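Local coordinates for protein HIAXHD3 (Humicola insolens, PDB 3ZXK) that hydrolyses arabinofuranose side chains, probably of arabinoxylan, as an exo-acting GH43 arabinofuranosidase whose active site has been a template for engineering endo-xylanase activity, at residues L45-T57 / P303-G315. Numbering follows the deposited sequence.
Sequences LKSYDLVHWTPVT and PIPVRGAKNATEG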
loop_
_atom_site.group_PDB
_atom_site.type_symbol
_atom_site.label_atom_id
_atom_site.label_comp_id
_atom_site.label_asym_id
_atom_site.label_seq_id
_atom_site.Cartn_x
_atom_site.Cartn_y
_atom_site.Cartn_z
ATOM N N LEU A 45 1.991 0.435 -9.349
ATOM C CA LEU A 45 1.027 -0.335 -10.130
ATOM C C LEU A 45 0.971 0.187 -11.541
ATOM O O LEU A 45 1.273 1.369 -11.804
ATOM C CB LEU A 45 -0.370 -0.287 -9.504
ATOM C CG LEU A 45 -0.475 -0.433 -7.969
ATOM C CD1 LEU A 45 -1.907 -0.126 -7.551
ATOM C CD2 LEU A 45 -0.067 -1.825 -7.531
ATOM N N LYS A 46 0.573 -0.697 -12.454
ATOM C CA LYS A 46 0.497 -0.386 -13.862
ATOM C C LYS A 46 -0.913 -0.693 -14.377
ATOM O O LYS A 46 -1.547 -1.673 -13.940
ATOM C CB LYS A 46 1.518 -1.263 -14.573
ATOM C CG LYS A 46 1.331 -1.453 -16.043
ATOM C CD LYS A 46 2.338 -2.427 -16.607
ATOM C CE LYS A 46 2.259 -2.357 -18.121
ATOM N NZ LYS A 46 3.286 -3.213 -18.762
ATOM N N SER A 47 -1.383 0.143 -15.297
ATOM C CA SER A 47 -2.660 -0.048 -15.988
ATOM C C SER A 47 -2.616 0.484 -17.406
ATOM O O SER A 47 -1.880 1.396 -17.687
ATOM C CB SER A 47 -3.787 0.683 -15.261
ATOM O OG SER A 47 -5.016 0.373 -15.875
ATOM N N TYR A 48 -3.470 -0.055 -18.264
ATOM C CA TYR A 48 -3.629 0.480 -19.610
ATOM C C TYR A 48 -4.901 1.315 -19.740
ATOM O O TYR A 48 -5.104 1.994 -20.755
ATOM C CB TYR A 48 -3.622 -0.643 -20.650
ATOM C CG TYR A 48 -2.316 -1.371 -20.764
ATOM C CD1 TYR A 48 -1.239 -0.803 -21.442
ATOM C CD2 TYR A 48 -2.144 -2.651 -20.191
ATOM C CE1 TYR A 48 -0.033 -1.499 -21.564
ATOM C CE2 TYR A 48 -0.940 -3.341 -20.305
ATOM C CZ TYR A 48 0.106 -2.751 -20.986
ATOM O OH TYR A 48 1.301 -3.425 -21.111
ATOM N N ASP A 49 -5.743 1.288 -18.701
ATOM C CA ASP A 49 -7.057 1.922 -18.775
ATOM C C ASP A 49 -7.520 2.664 -17.522
ATOM O O ASP A 49 -8.643 3.125 -17.514
ATOM C CB ASP A 49 -8.120 0.874 -19.181
ATOM C CG ASP A 49 -8.212 -0.301 -18.199
ATOM O OD1 ASP A 49 -7.547 -0.268 -17.135
ATOM O OD2 ASP A 49 -8.929 -1.280 -18.516
ATOM N N LEU A 50 -6.639 2.822 -16.525
ATOM C CA LEU A 50 -6.965 3.405 -15.205
ATOM C C LEU A 50 -7.893 2.567 -14.360
ATOM O O LEU A 50 -8.230 2.953 -13.230
ATOM C CB LEU A 50 -7.506 4.844 -15.303
ATOM C CG LEU A 50 -6.566 5.942 -15.766
ATOM C CD1 LEU A 50 -7.320 7.243 -15.972
ATOM C CD2 LEU A 50 -5.460 6.132 -14.745
ATOM N N VAL A 51 -8.247 1.387 -14.855
ATOM C CA VAL A 51 -9.252 0.556 -14.190
ATOM C C VAL A 51 -8.692 -0.772 -13.692
ATOM O O VAL A 51 -8.936 -1.144 -12.557
ATOM C CB VAL A 51 -10.443 0.333 -15.129
ATOM C CG1 VAL A 51 -11.425 -0.676 -14.565
ATOM C CG2 VAL A 51 -11.123 1.665 -15.411
ATOM N N HIS A 52 -7.950 -1.485 -14.535
ATOM C CA HIS A 52 -7.380 -2.766 -14.140
ATOM C C HIS A 52 -5.912 -2.591 -13.868
ATOM O O HIS A 52 -5.129 -2.299 -14.784
ATOM C CB HIS A 52 -7.610 -3.775 -15.254
ATOM C CG HIS A 52 -9.068 -3.953 -15.611
ATOM N ND1 HIS A 52 -9.646 -3.338 -16.664
ATOM C CD2 HIS A 52 -10.070 -4.687 -14.989
ATOM C CE1 HIS A 52 -10.950 -3.686 -16.731
ATOM N NE2 HIS A 52 -11.211 -4.510 -15.708
ATOM N N TRP A 53 -5.540 -2.734 -12.602
ATOM C CA TRP A 53 -4.195 -2.421 -12.118
ATOM C C TRP A 53 -3.487 -3.687 -11.717
ATOM O O TRP A 53 -4.118 -4.595 -11.141
ATOM C CB TRP A 53 -4.283 -1.508 -10.919
ATOM C CG TRP A 53 -4.842 -0.169 -11.246
ATOM C CD1 TRP A 53 -6.163 0.244 -11.176
ATOM C CD2 TRP A 53 -4.094 0.982 -11.728
ATOM N NE1 TRP A 53 -6.282 1.561 -11.534
ATOM C CE2 TRP A 53 -5.065 2.066 -11.897
ATOM C CE3 TRP A 53 -2.751 1.223 -12.008
ATOM C CZ2 TRP A 53 -4.684 3.330 -12.341
ATOM C CZ3 TRP A 53 -2.386 2.489 -12.477
ATOM C CH2 TRP A 53 -3.329 3.519 -12.625
ATOM N N THR A 54 -2.176 -3.732 -11.968
ATOM C CA THR A 54 -1.303 -4.860 -11.627
ATOM C C THR A 54 -0.050 -4.271 -10.977
ATOM O O THR A 54 0.508 -3.305 -11.521
ATOM C CB THR A 54 -0.856 -5.605 -12.895
ATOM O OG1 THR A 54 -2.003 -6.130 -13.577
ATOM C CG2 THR A 54 0.096 -6.745 -12.549
ATOM N N PRO A 55 0.386 -4.822 -9.824
ATOM C CA PRO A 55 1.621 -4.296 -9.202
ATOM C C PRO A 55 2.851 -4.739 -9.999
ATOM O O PRO A 55 2.913 -5.904 -10.439
ATOM C CB PRO A 55 1.592 -4.895 -7.785
ATOM C CG PRO A 55 0.763 -6.115 -7.907
ATOM C CD PRO A 55 -0.179 -5.962 -9.068
ATOM N N VAL A 56 3.782 -3.818 -10.261
ATOM C CA VAL A 56 4.933 -4.168 -11.104
ATOM C C VAL A 56 6.297 -4.017 -10.453
ATOM O O VAL A 56 7.239 -4.693 -10.867
ATOM C CB VAL A 56 4.903 -3.482 -12.484
ATOM C CG1 VAL A 56 3.698 -4.005 -13.259
ATOM C CG2 VAL A 56 4.897 -1.955 -12.344
ATOM N N THR A 57 6.398 -3.172 -9.436
ATOM C CA THR A 57 7.674 -2.925 -8.746
ATOM C C THR A 57 7.432 -2.194 -7.429
ATOM O O THR A 57 6.296 -1.815 -7.131
ATOM C CB THR A 57 8.694 -2.151 -9.671
ATOM O OG1 THR A 57 10.016 -2.179 -9.096
ATOM C CG2 THR A 57 8.275 -0.700 -9.921
ATOM N N PRO A 303 -17.793 5.775 -18.433
ATOM C CA PRO A 303 -17.152 5.206 -19.628
ATOM C C PRO A 303 -15.679 4.840 -19.377
ATOM O O PRO A 303 -14.979 5.489 -18.593
ATOM C CB PRO A 303 -17.235 6.337 -20.653
ATOM C CG PRO A 303 -18.426 7.155 -20.205
ATOM C CD PRO A 303 -18.361 7.116 -18.690
ATOM N N ILE A 304 -15.219 3.810 -20.062
ATOM C CA ILE A 304 -13.860 3.345 -19.875
ATOM C C ILE A 304 -12.886 4.443 -20.365
ATOM O O ILE A 304 -13.078 5.025 -21.410
ATOM C CB ILE A 304 -13.643 1.968 -20.581
ATOM C CG1 ILE A 304 -12.372 1.288 -20.063
ATOM C CG2 ILE A 304 -13.706 2.111 -22.104
ATOM C CD1 ILE A 304 -12.525 0.713 -18.678
ATOM N N PRO A 305 -11.843 4.761 -19.586
ATOM C CA PRO A 305 -10.988 5.894 -20.007
ATOM C C PRO A 305 -10.182 5.637 -21.276
ATOM O O PRO A 305 -9.828 6.584 -21.982
ATOM C CB PRO A 305 -10.073 6.109 -18.788
ATOM C CG PRO A 305 -10.905 5.586 -17.622
ATOM C CD PRO A 305 -11.608 4.374 -18.185
ATOM N N VAL A 306 -9.887 4.372 -21.547
ATOM C CA VAL A 306 -9.184 3.991 -22.769
ATOM C C VAL A 306 -9.942 2.861 -23.429
ATOM O O VAL A 306 -10.236 1.868 -22.775
ATOM C CB VAL A 306 -7.713 3.576 -22.488
ATOM C CG1 VAL A 306 -7.024 3.027 -23.738
ATOM C CG2 VAL A 306 -6.949 4.777 -21.968
ATOM N N ARG A 307 -10.231 3.019 -24.722
ATOM C CA ARG A 307 -11.008 2.038 -25.500
ATOM C C ARG A 307 -10.059 1.062 -26.160
ATOM O O ARG A 307 -9.012 1.467 -26.657
ATOM C CB ARG A 307 -11.926 2.726 -26.540
ATOM C CG ARG A 307 -12.994 3.605 -25.872
ATOM C CD ARG A 307 -13.525 4.726 -26.777
ATOM N NE ARG A 307 -12.515 5.734 -27.064
ATOM C CZ ARG A 307 -12.187 6.738 -26.261
ATOM N NH1 ARG A 307 -12.771 6.897 -25.070
ATOM N NH2 ARG A 307 -11.256 7.591 -26.655
ATOM N N GLY A 308 -10.419 -0.220 -26.158
ATOM C CA GLY A 308 -9.587 -1.258 -26.773
ATOM C C GLY A 308 -8.205 -1.340 -26.146
ATOM O O GLY A 308 -7.214 -1.549 -26.836
ATOM N N ALA A 309 -8.144 -1.145 -24.833
ATOM C CA ALA A 309 -6.873 -1.170 -24.112
ATOM C C ALA A 309 -6.273 -2.559 -24.044
ATOM O O ALA A 309 -6.993 -3.553 -23.996
ATOM C CB ALA A 309 -7.045 -0.628 -22.702
ATOM N N LYS A 310 -4.946 -2.607 -24.016
ATOM C CA LYS A 310 -4.212 -3.844 -23.770
ATOM C C LYS A 310 -4.656 -4.483 -22.446
ATOM O O LYS A 310 -4.994 -3.789 -21.482
ATOM C CB LYS A 310 -2.714 -3.543 -23.783
ATOM C CG LYS A 310 -1.795 -4.751 -23.862
ATOM C CD LYS A 310 -0.536 -4.420 -24.662
ATOM C CE LYS A 310 0.471 -5.569 -24.617
ATOM N NZ LYS A 310 1.252 -5.608 -23.342
ATOM N N ASN A 311 -4.708 -5.810 -22.426
ATOM C CA ASN A 311 -5.145 -6.541 -21.243
ATOM C C ASN A 311 -4.009 -7.344 -20.620
ATOM O O ASN A 311 -4.183 -7.949 -19.564
ATOM C CB ASN A 311 -6.316 -7.477 -21.583
ATOM C CG ASN A 311 -7.544 -6.732 -22.092
ATOM O OD1 ASN A 311 -7.789 -5.570 -21.736
ATOM N ND2 ASN A 311 -8.335 -7.409 -22.930
ATOM N N ALA A 312 -2.854 -7.338 -21.285
ATOM C CA ALA A 312 -1.690 -8.127 -20.873
ATOM C C ALA A 312 -1.283 -7.831 -19.437
ATOM O O ALA A 312 -1.412 -6.699 -18.965
ATOM C CB ALA A 312 -0.519 -7.883 -21.814
ATOM N N THR A 313 -0.796 -8.857 -18.747
ATOM C CA THR A 313 -0.359 -8.689 -17.370
ATOM C C THR A 313 1.003 -9.326 -17.106
ATOM O O THR A 313 1.358 -10.344 -17.709
ATOM C CB THR A 313 -1.401 -9.236 -16.382
ATOM O OG1 THR A 313 -2.687 -8.679 -16.687
ATOM C CG2 THR A 313 -1.031 -8.842 -14.985
ATOM N N GLU A 314 1.757 -8.697 -16.208
ATOM C CA GLU A 314 3.024 -9.226 -15.720
ATOM C C GLU A 314 2.804 -9.941 -14.396
ATOM O O GLU A 314 2.151 -9.404 -13.498
ATOM C CB GLU A 314 4.011 -8.085 -15.458
ATOM C CG GLU A 314 4.795 -7.598 -16.662
ATOM C CD GLU A 314 5.131 -6.122 -16.552
ATOM O OE1 GLU A 314 5.671 -5.690 -15.507
ATOM O OE2 GLU A 314 4.838 -5.393 -17.515
ATOM N N GLY A 315 3.363 -11.142 -14.280
ATOM C CA GLY A 315 3.419 -11.853 -13.005
ATOM C C GLY A 315 2.078 -12.301 -12.457
ATOM O O GLY A 315 1.066 -12.270 -13.145
HETATM O O HOH W 1 -6.680 -3.325 -19.168
HETATM O O HOH W 2 3.753 -8.278 -11.623
HETATM O O HOH W 3 7.749 -6.212 -13.105
#
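Ile304 sets CD1 against Val51 CG2 at 3.7 Å, opening a contact that shows how a linker can be laid along a β-propeller blade: residues 303-315, on the way to the C-terminal β-sandwich, follow the outermost hairpin of the first blade of the GH43 propeller. Asp49 O lies over one face of the Pro305 ring, on the side of CB, CG and CD, and Pro305 CB is 4.1 Å from Leu50 CD1; Phe8 also packs on Ile304 and Pro305. Across the hairpin turn, Asp49 OD1 takes the backbone N-H groups of Val51 (an Asx turn) and His52, while OD2 accepts from His52 ND1 through its syn lone pair. Ala309 CB lies 4.0 Å from Tyr48 CB. Lys310 runs alongside the tyrosine: CB sits 3.6 Å from the ring centroid, a CH-pi contact, and a last bend (chi4 -79°) turns NZ to donate a 3.1 Å hydrogen bond to Tyr48 OH. Since Tyr48 OH also bonds Lys46 NZ and Glu123, an alanine here would probably leave Lys310 without its aromatic platform and both ammonium groups without the hydroxyl between them. Thr313 CG2 presses on Thr54 CG2, a tight 3.4 Å. Glu314 crosses Lys46, whose NZ also pairs with Glu123; Glu314 OE2 forms a salt bridge with Lys46 NZ at 3.0 Å, nearly along the C-O axis.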